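Local coordinates for protein 2-oxo-1,2-dihydroquinoline 8-monooxygenase, oxygenase component (Pseudomonas putida, PDB 1Z02) that serves as the oxygenase component of a Rieske-type monooxygenase that probably hydroxylates 2-oxo-1,2-dihydroquinoline at C8, using a [2Fe-2S] cluster and a mononuclear iron, at residues M201-F206 with Y328-V333; V301-N306 with V313-Y318. One frame throughout, in Å; residues are numbered along the deposited sequence.

Contact 1 of 2, residues M201-F206 with Y328-V333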
loop_
_atom_site.group_PDB
_atom_site.type_symbol
_atom_site.label_atom_id
_atom_site.label_comp_id
_atom_site.label_asym_id
_atom_site.label_seq_id
_atom_site.Cartn_x
_atom_site.Cartn_y
_atom_site.Cartn_z
ATOM N N MET A 201 24.398 16.503 -2.779
ATOM C CA MET A 201 23.558 15.521 -2.112
ATOM C C MET A 201 22.657 14.815 -3.106
ATOM O O MET A 201 22.522 15.242 -4.256
ATOM C CB MET A 201 22.667 16.243 -1.114
ATOM C CG MET A 201 21.724 17.225 -1.816
ATOM S SD MET A 201 20.866 18.315 -0.685
ATOM C CE MET A 201 20.019 19.322 -1.772
ATOM N N HIS A 202 22.051 13.722 -2.651
ATOM C CA HIS A 202 21.089 12.997 -3.467
ATOM C C HIS A 202 19.957 12.549 -2.542
ATOM O O HIS A 202 20.192 12.088 -1.422
ATOM C CB HIS A 202 21.746 11.836 -4.234
ATOM C CG HIS A 202 22.335 10.766 -3.376
ATOM N ND1 HIS A 202 21.572 9.790 -2.769
ATOM C CD2 HIS A 202 23.622 10.463 -3.089
ATOM C CE1 HIS A 202 22.363 8.935 -2.151
ATOM N NE2 HIS A 202 23.616 9.321 -2.331
ATOM N N ARG A 203 18.727 12.753 -2.996
ATOM C CA ARG A 203 17.558 12.403 -2.204
ATOM C C ARG A 203 16.546 11.634 -3.028
ATOM O O ARG A 203 16.325 11.942 -4.198
ATOM C CB ARG A 203 16.892 13.674 -1.670
ATOM C CG ARG A 203 17.803 14.570 -0.853
ATOM C CD ARG A 203 17.113 15.881 -0.514
ATOM N NE ARG A 203 17.201 16.847 -1.607
ATOM C CZ ARG A 203 16.575 18.023 -1.614
ATOM N NH1 ARG A 203 15.809 18.392 -0.613
ATOM N NH2 ARG A 203 16.735 18.864 -2.608
ATOM N N THR A 204 15.914 10.645 -2.409
ATOM C CA THR A 204 14.918 9.849 -3.102
ATOM C C THR A 204 13.716 10.723 -3.427
ATOM O O THR A 204 13.177 11.414 -2.551
ATOM C CB THR A 204 14.464 8.654 -2.246
ATOM O OG1 THR A 204 15.609 7.885 -1.865
ATOM C CG2 THR A 204 13.525 7.763 -3.036
ATOM N N GLY A 205 13.324 10.709 -4.700
ATOM C CA GLY A 205 12.178 11.474 -5.159
ATOM C C GLY A 205 10.997 10.539 -5.342
ATOM O O GLY A 205 11.162 9.401 -5.778
ATOM N N PHE A 206 9.801 10.998 -5.005
ATOM C CA PHE A 206 8.625 10.150 -5.129
ATOM C C PHE A 206 7.856 10.474 -6.389
ATOM O O PHE A 206 7.137 11.451 -6.457
ATOM C CB PHE A 206 7.774 10.307 -3.879
ATOM C CG PHE A 206 8.564 10.120 -2.622
ATOM C CD1 PHE A 206 9.039 11.218 -1.911
ATOM C CD2 PHE A 206 8.936 8.847 -2.214
ATOM C CE1 PHE A 206 9.884 11.046 -0.813
ATOM C CE2 PHE A 206 9.776 8.668 -1.124
ATOM C CZ PHE A 206 10.254 9.775 -0.423
ATOM N N TYR A 328 17.296 11.773 -6.845
ATOM C CA TYR A 328 17.632 13.095 -7.364
ATOM C C TYR A 328 18.973 13.622 -6.835
ATOM O O TYR A 328 19.126 13.906 -5.644
ATOM C CB TYR A 328 16.485 14.046 -7.019
ATOM C CG TYR A 328 16.737 15.516 -7.273
ATOM C CD1 TYR A 328 17.220 15.971 -8.506
ATOM C CD2 TYR A 328 16.414 16.464 -6.302
ATOM C CE1 TYR A 328 17.368 17.341 -8.762
ATOM C CE2 TYR A 328 16.553 17.829 -6.547
ATOM C CZ TYR A 328 17.025 18.263 -7.778
ATOM O OH TYR A 328 17.119 19.619 -8.008
ATOM N N TRP A 329 19.944 13.738 -7.739
ATOM C CA TRP A 329 21.271 14.229 -7.389
ATOM C C TRP A 329 21.428 15.707 -7.712
ATOM O O TRP A 329 20.958 16.176 -8.749
ATOM C CB TRP A 329 22.350 13.450 -8.147
ATOM C CG TRP A 329 22.511 12.024 -7.716
ATOM C CD1 TRP A 329 21.594 11.013 -7.834
ATOM C CD2 TRP A 329 23.678 11.439 -7.124
ATOM N NE1 TRP A 329 22.125 9.838 -7.353
ATOM C CE2 TRP A 329 23.402 10.072 -6.910
ATOM C CE3 TRP A 329 24.934 11.941 -6.751
ATOM C CZ2 TRP A 329 24.336 9.197 -6.342
ATOM C CZ3 TRP A 329 25.862 11.073 -6.187
ATOM C CH2 TRP A 329 25.557 9.716 -5.989
ATOM N N GLU A 330 22.084 16.432 -6.806
ATOM C CA GLU A 330 22.370 17.855 -6.980
ATOM C C GLU A 330 23.804 18.081 -6.532
ATOM O O GLU A 330 24.095 17.948 -5.351
ATOM C CB GLU A 330 21.498 18.732 -6.088
ATOM C CG GLU A 330 20.030 18.706 -6.346
ATOM C CD GLU A 330 19.302 19.557 -5.345
ATOM O OE1 GLU A 330 19.455 20.797 -5.387
ATOM O OE2 GLU A 330 18.594 18.985 -4.496
ATOM N N ILE A 331 24.702 18.404 -7.455
ATOM C CA ILE A 331 26.071 18.680 -7.052
ATOM C C ILE A 331 26.585 19.975 -7.658
ATOM O O ILE A 331 26.142 20.406 -8.729
ATOM C CB ILE A 331 27.063 17.527 -7.438
ATOM C CG1 ILE A 331 27.223 17.450 -8.960
ATOM C CG2 ILE A 331 26.587 16.210 -6.843
ATOM C CD1 ILE A 331 28.337 16.552 -9.419
ATOM N N LEU A 332 27.518 20.596 -6.945
ATOM C CA LEU A 332 28.154 21.830 -7.385
ATOM C C LEU A 332 29.620 21.479 -7.524
ATOM O O LEU A 332 30.209 20.870 -6.630
ATOM C CB LEU A 332 27.973 22.946 -6.350
ATOM C CG LEU A 332 26.540 23.440 -6.174
ATOM C CD1 LEU A 332 26.471 24.472 -5.078
ATOM C CD2 LEU A 332 26.044 24.002 -7.495
ATOM N N VAL A 333 30.199 21.855 -8.654
ATOM C CA VAL A 333 31.594 21.558 -8.928
ATOM C C VAL A 333 32.392 22.836 -9.145
ATOM O O VAL A 333 31.905 23.786 -9.760
ATOM C CB VAL A 333 31.720 20.669 -10.194
ATOM C CG1 VAL A 333 33.173 20.277 -10.413
ATOM C CG2 VAL A 333 30.854 19.414 -10.048
HETATM O O HOH W 1 18.854 16.055 -4.083
#

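Contact 2 of 2, residues V301-N306 with V313-Y318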
loop_
_atom_site.group_PDB
_atom_site.type_symbol
_atom_site.label_atom_id
_atom_site.label_comp_id
_atom_site.label_asym_id
_atom_site.label_seq_id
_atom_site.Cartn_x
_atom_site.Cartn_y
_atom_site.Cartn_z
ATOM N N VAL A 301 21.089 13.871 -17.803
ATOM C CA VAL A 301 21.964 14.637 -16.918
ATOM C C VAL A 301 21.939 16.127 -17.238
ATOM O O VAL A 301 22.210 16.533 -18.364
ATOM C CB VAL A 301 23.431 14.142 -17.012
ATOM C CG1 VAL A 301 24.220 14.649 -15.823
ATOM C CG2 VAL A 301 23.471 12.631 -17.080
ATOM N N LEU A 302 21.605 16.928 -16.230
ATOM C CA LEU A 302 21.524 18.375 -16.379
ATOM C C LEU A 302 22.821 19.098 -16.045
ATOM O O LEU A 302 23.560 18.685 -15.158
ATOM C CB LEU A 302 20.411 18.923 -15.487
ATOM C CG LEU A 302 20.271 20.452 -15.457
ATOM C CD1 LEU A 302 19.569 20.909 -16.728
ATOM C CD2 LEU A 302 19.469 20.876 -14.231
ATOM N N MET A 303 23.102 20.161 -16.795
ATOM C CA MET A 303 24.270 20.994 -16.551
ATOM C C MET A 303 23.801 22.433 -16.560
ATOM O O MET A 303 23.162 22.871 -17.514
ATOM C CB MET A 303 25.347 20.821 -17.624
ATOM C CG MET A 303 26.428 21.908 -17.541
ATOM S SD MET A 303 27.973 21.576 -18.432
ATOM C CE MET A 303 27.431 21.731 -20.141
ATOM N N VAL A 304 24.106 23.156 -15.489
ATOM C CA VAL A 304 23.737 24.558 -15.386
ATOM C C VAL A 304 25.032 25.353 -15.252
ATOM O O VAL A 304 25.546 25.530 -14.145
ATOM C CB VAL A 304 22.867 24.834 -14.147
ATOM C CG1 VAL A 304 22.214 26.196 -14.282
ATOM C CG2 VAL A 304 21.811 23.753 -13.983
ATOM N N GLU A 305 25.557 25.815 -16.386
ATOM C CA GLU A 305 26.793 26.591 -16.420
ATOM C C GLU A 305 26.637 27.911 -15.681
ATOM O O GLU A 305 25.568 28.517 -15.693
ATOM C CB GLU A 305 27.197 26.882 -17.874
ATOM C CG GLU A 305 27.340 25.642 -18.724
ATOM C CD GLU A 305 27.512 25.951 -20.193
ATOM O OE1 GLU A 305 26.768 25.364 -21.013
ATOM O OE2 GLU A 305 28.394 26.772 -20.526
ATOM N N ASN A 306 27.715 28.346 -15.036
ATOM C CA ASN A 306 27.738 29.609 -14.310
ATOM C C ASN A 306 26.685 29.723 -13.208
ATOM O O ASN A 306 26.051 30.771 -13.032
ATOM C CB ASN A 306 27.588 30.770 -15.293
ATOM C CG ASN A 306 28.364 31.989 -14.861
ATOM O OD1 ASN A 306 29.566 31.907 -14.587
ATOM N ND2 ASN A 306 27.692 33.129 -14.800
ATOM N N VAL A 313 29.586 25.188 -11.256
ATOM C CA VAL A 313 28.563 24.620 -12.140
ATOM C C VAL A 313 27.705 23.601 -11.389
ATOM O O VAL A 313 28.198 22.901 -10.497
ATOM C CB VAL A 313 29.209 23.931 -13.370
ATOM C CG1 VAL A 313 30.141 22.821 -12.920
ATOM C CG2 VAL A 313 28.132 23.363 -14.279
ATOM N N GLN A 314 26.417 23.533 -11.734
ATOM C CA GLN A 314 25.514 22.585 -11.089
ATOM C C GLN A 314 25.100 21.463 -12.029
ATOM O O GLN A 314 24.685 21.707 -13.164
ATOM C CB GLN A 314 24.254 23.282 -10.563
ATOM C CG GLN A 314 23.343 22.336 -9.763
ATOM C CD GLN A 314 22.249 23.065 -8.990
ATOM O OE1 GLN A 314 22.478 24.141 -8.441
ATOM N NE2 GLN A 314 21.062 22.471 -8.929
ATOM N N TYR A 315 25.230 20.231 -11.543
ATOM C CA TYR A 315 24.869 19.042 -12.311
ATOM C C TYR A 315 23.788 18.281 -11.568
ATOM O O TYR A 315 23.812 18.206 -10.341
ATOM C CB TYR A 315 26.075 18.111 -12.477
ATOM C CG TYR A 315 27.176 18.659 -13.349
ATOM C CD1 TYR A 315 28.424 18.973 -12.811
ATOM C CD2 TYR A 315 26.980 18.837 -14.718
ATOM C CE1 TYR A 315 29.455 19.447 -13.614
ATOM C CE2 TYR A 315 28.001 19.307 -15.531
ATOM C CZ TYR A 315 29.238 19.611 -14.971
ATOM O OH TYR A 315 30.250 20.093 -15.769
ATOM N N GLU A 316 22.842 17.715 -12.311
ATOM C CA GLU A 316 21.776 16.937 -11.698
ATOM C C GLU A 316 21.506 15.646 -12.455
ATOM O O GLU A 316 21.680 15.562 -13.674
ATOM C CB GLU A 316 20.471 17.732 -11.622
ATOM C CG GLU A 316 20.570 19.058 -10.909
ATOM C CD GLU A 316 19.207 19.659 -10.629
ATOM O OE1 GLU A 316 18.268 19.414 -11.419
ATOM O OE2 GLU A 316 19.074 20.388 -9.622
ATOM N N TRP A 317 21.094 14.636 -11.703
ATOM C CA TRP A 317 20.740 13.333 -12.244
ATOM C C TRP A 317 19.381 13.021 -11.623
ATOM O O TRP A 317 19.058 13.531 -10.553
ATOM C CB TRP A 317 21.752 12.273 -11.805
ATOM C CG TRP A 317 23.041 12.275 -12.569
ATOM C CD1 TRP A 317 23.331 11.536 -13.678
ATOM C CD2 TRP A 317 24.223 13.033 -12.268
ATOM N NE1 TRP A 317 24.622 11.779 -14.086
ATOM C CE2 TRP A 317 25.190 12.694 -13.239
ATOM C CE3 TRP A 317 24.556 13.960 -11.270
ATOM C CZ2 TRP A 317 26.476 13.255 -13.246
ATOM C CZ3 TRP A 317 25.837 14.520 -11.273
ATOM C CH2 TRP A 317 26.781 14.162 -12.257
ATOM N N TYR A 318 18.596 12.204 -12.311
ATOM C CA TYR A 318 17.271 11.793 -11.857
ATOM C C TYR A 318 17.298 10.296 -12.137
ATOM O O TYR A 318 16.644 9.791 -13.051
ATOM C CB TYR A 318 16.194 12.512 -12.682
ATOM C CG TYR A 318 16.528 13.979 -12.928
ATOM C CD1 TYR A 318 17.370 14.356 -13.969
ATOM C CD2 TYR A 318 16.061 14.981 -12.076
ATOM C CE1 TYR A 318 17.743 15.686 -14.151
ATOM C CE2 TYR A 318 16.428 16.324 -12.255
ATOM C CZ TYR A 318 17.271 16.663 -13.295
ATOM O OH TYR A 318 17.656 17.973 -13.478
#

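Contact 1 of 2, residues M201-F206 with Y328-V333
His202 sets CG between its backbone N and carbonyl carbon (chi1 63°), while Trp329 turns CG anti to its carbonyl carbon (chi1 -69°), and the two rings leave the sheet side by side. They belong to adjacent antiparallel strands in the sheet of the catalytic domain, whose family falls in the Bet v 1-like clan. As a non-hydrogen-bonded pair their CA atoms approach to 4.1 Å; backbone N-H...O bonds of Met201 with Glu330 and Arg203 with Tyr328 flank them. His202 CB sits over one indole face, 3.4 Å from the centroid of the five-membered ring of Trp329, in a CH-pi contact. The imidazole makes an offset stack with the six-membered ring of Trp329, planes 27° apart. Its ND1 is hydrogen-bonded to Glu327 and its NE2 to Glu52, and Phe49 meets the indole. An alanine in place of Trp329 would probably deprive His202 CB of its CH-pi partner and the imidazole of its stack, opening a gap beside Phe49. On the other side of the sheet Arg203 NH2 forms a salt bridge to Glu330 OE2 at 2.7 Å, the oxygen lying near the guanidinium plane; NH1 pairs with Asp363. A water accepts from Arg203 NE and donates both to Glu330 OE2 and, at 2.7 Å, to the backbone O of Tyr328.

Contact 2 of 2, residues V301-N306 with V313-Y318
One face of the Trp317 indole carries Val301 CG1, which lies 3.6 Å from the centroid of the five-membered ring in a CH-pi contact. CG1 gets there by standing anti to its backbone N (chi1 -163°). The Tyr315 ring has Val313 CG2 from its own strand over one face, offset toward the rim, and Leu302 O at its edge. Met303 runs alongside it, its SD approaching obliquely 3.7 Å from Tyr315 CE2, a Met-aromatic contact. Leu302 CB meets the edge of the Tyr318 ring, near the ring plane. The two strands form a buried antiparallel beta hairpin, joined by backbone hydrogen bonds of Leu302 with Glu316 and Val304 with Gln314. On the face of Leu302 and Val304, Leu302 CD2 touches Glu316 OE1 at 3.4 Å. Tyr318 OH donates to the anti lone pair of Glu316 OE1 at 2.6 Å, whereas Gln314 NE2, also bound by Asn362, reaches Glu316 OE2 from above the carboxylate plane at 3.0 Å. OE2 has a further partner in strand 325-335. Arg369 makes a long, weak ion pair with OE1, so hydrogen bonds rather than a close cation probably hold the buried carboxylate and fix its rotation, while leucine packs against it.

Overall arrangement
Contacts 1 and 2 share one antiparallel sheet: strand 325-335 of contact 1 lies next to strand 313-320 of contact 2, and their centres are 10 Å apart. Along the chain contact 2 is nested inside the loop that contact 1 closes. Backbone bonding joins them, as between Val333 N and Val313 O (2.9 Å). On the iron side, Tyr328 OH lies 2.6 Å from Glu316 OE2, a probable hydrogen bond, while Arg369 makes a cation-pi contact with the Tyr328 ring. The Tyr328 side chain is about 5 Å from that of the iron ligand Asp365 and about 7 Å from the iron. The Glu316 side chain is about 6 Å from that of Asp365 and about 8 Å from the iron, placing the pair near the iron site without being ligands.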